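Local coordinates for protein predicted transcriptional regulator (PDB 3BY6) that probably binds DNA as a transcription factor of the GntR family, through a winged helix-turn-helix domain, at residues K63-I68 against T73-N78; D18-E23 against K57-Q62. One frame throughout, in Å; residues are numbered along the deposited sequence.

In the fold
Both contacts belong to the same winged helix-turn-helix unit, and their centres lie about 9 Å apart. Contact 2 sets the end of helix 49-61 against helix 12-25; the chain then turns at Lys63 and runs directly into the hairpin of contact 1. The turn itself joins them: Val64 N lies 2.9 Å from Leu59 O, a probable hydrogen bond, and Thr67 N lies 3.1 Å from Glu60 OE2, probably another. Val64 also packs on Lys21, its CG2 being 3.8 Å from Lys21 CG. By analogy with the family, helix 49-61 would be the DNA-recognition helix and the hairpin its wing; the model contains no DNA.

Contact 1 of 2, residues K63-I68 against T73-N78; sequences KVIRTI and TFITGN
Ile65 reaches across to Thr73, Phe74 and Ile75. Its CB sits 3.3 Å from Phe74 O. CG2 branches toward the end of Ile75, meeting its CD1 at 3.8 Å. With chi1 at 79°, CG1 is wedged between the backbone N and the carbonyl carbon, and the extended bond beyond it carries CD1 on to Thr73, where it presses on CG2 at 3.4 Å, tighter than ordinary van der Waals contact. Beside the methyl that meets Ile65, Thr73 turns its OG1 to Thr67 OG1, 2.8 Å away, in a hydrogen bond that either hydroxyl could donate. The two threonines form a non-hydrogen-bonded antiparallel pair, so their hydroxyls tie the strands where the backbone does not. Strands 65-68 and 72-75 make the beta hairpin that is the wing of a winged-helix domain, with strand 34-35 completing the sheet; Tyr56 and Leu59 of helix 49-61 also touch Ile65. Arg66 and Phe74 are the hairpin's hydrogen-bonded pair: Arg66 N gives to Phe74 O at 2.8 Å, and Phe74 N gives back to Arg66 O. Past the strands, Thr76 N still reaches Val64 O at 3.0 Å, nearly straight at the hydrogen (174°) though rising well above the carbonyl plane. Arg66 lies on the same face as Phe74, but a bend at chi3 (-50°) brings NH2 round to within 3.5 Å of Gly77 N, at the edge of the guanidinium; this is a close approach of two N-H groups, not a hydrogen bond. Thr76 OG1 accepts from Asn78 N, forming an ST turn.

Contact 2 of 2, residues D18-E23 against K57-Q62; sequences DRIKNE and KELEAQ
The carboxamide of Gln62 meets Lys21 through its oxygen alone. Lys21 NZ comes in close to the plane of the amide and gives OE1 a weak hydrogen bond at 3.2 Å, while CD and CE pass the same oxygen from one side of that plane, each at 3.5 Å, beside OE1 and not over the amide. NE2 faces Glu58 OE2 of the same helix, at a distance too short to be relied on. Lys21 gets to OE1 by a bend at chi3 (56°) in an otherwise extended chain. On the way its CG comes to 3.5 Å from Leu59 CD1, a closeness that is doubtful because the Leu59 torsions (chi1 -102°, chi2 -16°) are both unstaggered and leave the exact placing of its methyls uncertain. Here the first helix of the winged helix-turn-helix domain, 12-25, meets the last turn of helix 49-61, probably the recognition helix. Leu59 reaches from helix 49-61 to Ile20, its CD2 meeting Ile20 CB and CD1, each at 4.0 Å, with the two side chains crossing at about a right angle. An alanine in place of Lys21 would likely leave Gln62 OE1 without its ammonium partner and strip cover from Leu59 CD1. Val17, one turn before Lys21, touches Glu58, Leu59 and Gln62 as well. Arg19 NE makes a salt bridge to Glu45, and Arg19 packs on Met4 of the second subunit.

Contact 1 of 2, residues K63-I68 against T73-N78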
loop_
_atom_site.group_PDB
_atom_site.type_symbol
_atom_site.label_atom_id
_atom_site.label_comp_id
_atom_site.label_asym_id
_atom_site.label_seq_id
_atom_site.Cartn_x
_atom_site.Cartn_y
_atom_site.Cartn_z
ATOM N N LYS D 63 -8.280 20.399 -7.561
ATOM C CA LYS D 63 -9.186 20.633 -8.692
ATOM C C LYS D 63 -10.008 19.400 -9.120
ATOM O O LYS D 63 -10.299 19.220 -10.305
ATOM C CB LYS D 63 -8.378 21.182 -9.898
ATOM C CG LYS D 63 -7.494 22.397 -9.618
ATOM C CD LYS D 63 -8.266 23.476 -8.863
ATOM C CE LYS D 63 -7.702 24.902 -9.067
ATOM N NZ LYS D 63 -6.219 24.987 -9.226
ATOM N N VAL D 64 -10.368 18.543 -8.164
ATOM C CA VAL D 64 -11.188 17.354 -8.449
ATOM C C VAL D 64 -12.675 17.713 -8.357
ATOM O O VAL D 64 -13.494 17.123 -9.043
ATOM C CB VAL D 64 -10.823 16.167 -7.523
ATOM C CG1 VAL D 64 -11.682 14.974 -7.835
ATOM C CG2 VAL D 64 -9.339 15.780 -7.677
ATOM N N ILE D 65 -13.004 18.680 -7.507
ATOM C CA ILE D 65 -14.365 19.171 -7.362
ATOM C C ILE D 65 -14.314 20.689 -7.197
ATOM O O ILE D 65 -13.292 21.225 -6.804
ATOM C CB ILE D 65 -15.156 18.537 -6.143
ATOM C CG1 ILE D 65 -14.747 19.194 -4.815
ATOM C CG2 ILE D 65 -15.022 17.012 -6.122
ATOM C CD1 ILE D 65 -15.382 18.575 -3.576
ATOM N N ARG D 66 -15.457 21.327 -7.452
ATOM C CA ARG D 66 -15.639 22.787 -7.531
ATOM C C ARG D 66 -16.903 23.121 -6.716
ATOM O O ARG D 66 -17.941 22.497 -6.900
ATOM C CB ARG D 66 -15.829 23.192 -9.013
ATOM C CG ARG D 66 -15.240 24.560 -9.408
ATOM C CD ARG D 66 -15.591 25.013 -10.911
ATOM N NE ARG D 66 -15.313 23.988 -11.957
ATOM C CZ ARG D 66 -14.219 23.918 -12.740
ATOM N NH1 ARG D 66 -13.245 24.813 -12.635
ATOM N NH2 ARG D 66 -14.104 22.939 -13.650
ATOM N N THR D 67 -16.800 24.068 -5.788
ATOM C CA THR D 67 -17.958 24.541 -5.016
ATOM C C THR D 67 -18.433 25.894 -5.532
ATOM O O THR D 67 -17.830 26.925 -5.208
ATOM C CB THR D 67 -17.649 24.647 -3.505
ATOM O OG1 THR D 67 -18.505 23.747 -2.778
ATOM C CG2 THR D 67 -17.909 26.062 -2.985
ATOM N N ILE D 68 -19.518 25.890 -6.315
ATOM C CA ILE D 68 -20.001 27.104 -6.976
ATOM C C ILE D 68 -21.165 27.748 -6.167
ATOM O O ILE D 68 -22.277 27.191 -6.129
ATOM C CB ILE D 68 -20.331 26.822 -8.488
ATOM C CG1 ILE D 68 -19.842 27.995 -9.382
ATOM C CG2 ILE D 68 -21.800 26.472 -8.707
ATOM C CD1 ILE D 68 -18.269 28.205 -9.431
ATOM N N THR D 73 -21.786 21.697 -4.895
ATOM C CA THR D 73 -20.436 21.177 -5.083
ATOM C C THR D 73 -20.564 20.134 -6.156
ATOM O O THR D 73 -21.470 19.275 -6.111
ATOM C CB THR D 73 -19.901 20.472 -3.817
ATOM O OG1 THR D 73 -19.948 21.387 -2.720
ATOM C CG2 THR D 73 -18.465 19.958 -4.011
ATOM N N PHE D 74 -19.634 20.208 -7.105
ATOM C CA PHE D 74 -19.737 19.461 -8.356
ATOM C C PHE D 74 -18.398 18.866 -8.658
ATOM O O PHE D 74 -17.388 19.469 -8.375
ATOM C CB PHE D 74 -20.121 20.411 -9.518
ATOM C CG PHE D 74 -21.496 20.971 -9.413
ATOM C CD1 PHE D 74 -22.556 20.323 -9.980
ATOM C CD2 PHE D 74 -21.727 22.150 -8.726
ATOM C CE1 PHE D 74 -23.822 20.837 -9.884
ATOM C CE2 PHE D 74 -22.997 22.658 -8.618
ATOM C CZ PHE D 74 -24.038 22.000 -9.199
ATOM N N ILE D 75 -18.396 17.680 -9.240
ATOM C CA ILE D 75 -17.187 17.124 -9.849
ATOM C C ILE D 75 -16.694 18.104 -10.930
ATOM O O ILE D 75 -17.501 18.681 -11.645
ATOM C CB ILE D 75 -17.438 15.739 -10.475
ATOM C CG1 ILE D 75 -18.089 14.780 -9.447
ATOM C CG2 ILE D 75 -16.138 15.151 -11.033
ATOM C CD1 ILE D 75 -17.463 14.830 -8.008
ATOM N N THR D 76 -15.373 18.304 -11.002
ATOM C CA THR D 76 -14.726 19.092 -12.056
ATOM C C THR D 76 -15.225 18.697 -13.471
ATOM O O THR D 76 -15.684 17.575 -13.709
ATOM C CB THR D 76 -13.164 18.932 -11.959
ATOM O OG1 THR D 76 -12.505 19.887 -12.832
ATOM C CG2 THR D 76 -12.753 17.488 -12.288
ATOM N N GLY D 77 -15.157 19.635 -14.399
ATOM C CA GLY D 77 -15.249 19.336 -15.823
ATOM C C GLY D 77 -13.979 18.713 -16.355
ATOM O O GLY D 77 -13.994 18.077 -17.405
ATOM N N ASN D 78 -12.893 18.859 -15.601
ATOM C CA ASN D 78 -11.553 18.356 -15.983
ATOM C C ASN D 78 -11.235 16.946 -15.523
ATOM O O ASN D 78 -10.177 16.673 -14.920
ATOM C CB ASN D 78 -10.473 19.319 -15.466
ATOM C CG ASN D 78 -10.716 20.757 -15.885
ATOM O OD1 ASN D 78 -11.015 21.037 -17.066
ATOM N ND2 ASN D 78 -10.581 21.695 -14.921
#

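Contact 2 of 2, residues D18-E23 against K57-Q62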
loop_
_atom_site.group_PDB
_atom_site.type_symbol
_atom_site.label_atom_id
_atom_site.label_comp_id
_atom_site.label_asym_id
_atom_site.label_seq_id
_atom_site.Cartn_x
_atom_site.Cartn_y
_atom_site.Cartn_z
ATOM N N ASP D 18 -9.351 10.180 -1.271
ATOM C CA ASP D 18 -8.895 9.095 -2.156
ATOM C C ASP D 18 -10.085 8.416 -2.772
ATOM O O ASP D 18 -10.068 8.002 -3.951
ATOM C CB ASP D 18 -8.141 7.981 -1.414
ATOM C CG ASP D 18 -6.794 8.413 -0.795
ATOM O OD1 ASP D 18 -6.220 9.465 -1.128
ATOM O OD2 ASP D 18 -6.319 7.640 0.068
ATOM N N ARG D 19 -11.119 8.211 -1.955
ATOM C CA ARG D 19 -12.269 7.422 -2.420
ATOM C C ARG D 19 -12.949 8.166 -3.556
ATOM O O ARG D 19 -13.283 7.579 -4.598
ATOM C CB ARG D 19 -13.284 7.159 -1.298
ATOM C CG ARG D 19 -14.535 6.437 -1.756
ATOM C CD ARG D 19 -15.562 6.369 -0.601
ATOM N NE ARG D 19 -16.629 5.375 -0.787
ATOM C CZ ARG D 19 -16.467 4.048 -0.729
ATOM N NH1 ARG D 19 -15.263 3.505 -0.539
ATOM N NH2 ARG D 19 -17.517 3.244 -0.890
ATOM N N ILE D 20 -13.160 9.451 -3.350
ATOM C CA ILE D 20 -13.867 10.247 -4.366
ATOM C C ILE D 20 -13.090 10.398 -5.684
ATOM O O ILE D 20 -13.683 10.293 -6.777
ATOM C CB ILE D 20 -14.334 11.613 -3.791
ATOM C CG1 ILE D 20 -15.569 11.370 -2.876
ATOM C CG2 ILE D 20 -14.659 12.583 -4.910
ATOM C CD1 ILE D 20 -15.868 12.469 -1.865
ATOM N N LYS D 21 -11.774 10.607 -5.598
ATOM C CA LYS D 21 -10.963 10.697 -6.816
ATOM C C LYS D 21 -10.964 9.410 -7.612
ATOM O O LYS D 21 -10.811 9.411 -8.835
ATOM C CB LYS D 21 -9.523 11.033 -6.484
ATOM C CG LYS D 21 -9.334 12.432 -5.975
ATOM C CD LYS D 21 -7.962 12.637 -5.344
ATOM C CE LYS D 21 -6.820 12.291 -6.271
ATOM N NZ LYS D 21 -5.562 12.169 -5.473
ATOM N N ASN D 22 -11.049 8.286 -6.927
ATOM C CA ASN D 22 -11.072 7.020 -7.640
ATOM C C ASN D 22 -12.408 6.817 -8.369
ATOM O O ASN D 22 -12.446 6.265 -9.475
ATOM C CB ASN D 22 -10.758 5.858 -6.717
ATOM C CG ASN D 22 -10.333 4.605 -7.488
ATOM O OD1 ASN D 22 -11.006 3.565 -7.437
ATOM N ND2 ASN D 22 -9.216 4.709 -8.220
ATOM N N GLU D 23 -13.496 7.262 -7.740
ATOM C CA GLU D 23 -14.818 7.203 -8.360
ATOM C C GLU D 23 -14.853 8.064 -9.614
ATOM O O GLU D 23 -15.439 7.674 -10.623
ATOM C CB GLU D 23 -15.902 7.657 -7.384
ATOM C CG GLU D 23 -16.135 6.616 -6.305
ATOM C CD GLU D 23 -17.209 6.993 -5.312
ATOM O OE1 GLU D 23 -17.620 8.171 -5.258
ATOM O OE2 GLU D 23 -17.627 6.090 -4.566
ATOM N N LYS D 57 -12.698 20.308 0.928
ATOM C CA LYS D 57 -11.737 21.387 0.812
ATOM C C LYS D 57 -10.441 20.967 0.068
ATOM O O LYS D 57 -9.915 21.727 -0.750
ATOM C CB LYS D 57 -11.451 21.900 2.218
ATOM C CG LYS D 57 -10.433 23.017 2.322
ATOM C CD LYS D 57 -10.185 23.371 3.794
ATOM C CE LYS D 57 -9.133 24.467 3.949
ATOM N NZ LYS D 57 -7.823 24.027 3.396
ATOM N N GLU D 58 -9.962 19.750 0.339
ATOM C CA GLU D 58 -8.763 19.180 -0.313
ATOM C C GLU D 58 -9.039 18.695 -1.749
ATOM O O GLU D 58 -8.213 18.864 -2.656
ATOM C CB GLU D 58 -8.213 18.019 0.543
ATOM C CG GLU D 58 -6.998 17.247 -0.038
ATOM C CD GLU D 58 -5.743 18.101 -0.215
ATOM O OE1 GLU D 58 -5.581 19.067 0.555
ATOM O OE2 GLU D 58 -4.924 17.825 -1.132
ATOM N N LEU D 59 -10.158 18.018 -1.952
ATOM C CA LEU D 59 -10.572 17.656 -3.303
ATOM C C LEU D 59 -10.609 18.936 -4.169
ATOM O O LEU D 59 -10.272 18.898 -5.334
ATOM C CB LEU D 59 -11.974 17.007 -3.310
ATOM C CG LEU D 59 -12.232 15.487 -3.445
ATOM C CD1 LEU D 59 -11.057 14.665 -3.944
ATOM C CD2 LEU D 59 -12.782 14.937 -2.182
ATOM N N GLU D 60 -11.029 20.053 -3.589
ATOM C CA GLU D 60 -11.111 21.297 -4.347
ATOM C C GLU D 60 -9.725 21.892 -4.699
ATOM O O GLU D 60 -9.506 22.330 -5.842
ATOM C CB GLU D 60 -11.980 22.311 -3.615
ATOM C CG GLU D 60 -12.305 23.494 -4.480
ATOM C CD GLU D 60 -13.543 24.234 -4.028
ATOM O OE1 GLU D 60 -14.008 23.936 -2.898
ATOM O OE2 GLU D 60 -14.032 25.101 -4.806
ATOM N N ALA D 61 -8.803 21.868 -3.726
ATOM C CA ALA D 61 -7.386 22.235 -3.932
ATOM C C ALA D 61 -6.716 21.426 -5.041
ATOM O O ALA D 61 -5.857 21.936 -5.771
ATOM C CB ALA D 61 -6.629 22.052 -2.657
ATOM N N GLN D 62 -7.100 20.155 -5.167
ATOM C CA GLN D 62 -6.579 19.292 -6.237
ATOM C C GLN D 62 -7.386 19.402 -7.515
ATOM O O GLN D 62 -7.204 18.599 -8.432
ATOM C CB GLN D 62 -6.543 17.842 -5.760
ATOM C CG GLN D 62 -5.716 17.646 -4.495
ATOM C CD GLN D 62 -5.636 16.231 -4.055
ATOM O OE1 GLN D 62 -5.759 15.313 -4.848
ATOM N NE2 GLN D 62 -5.395 16.031 -2.759
#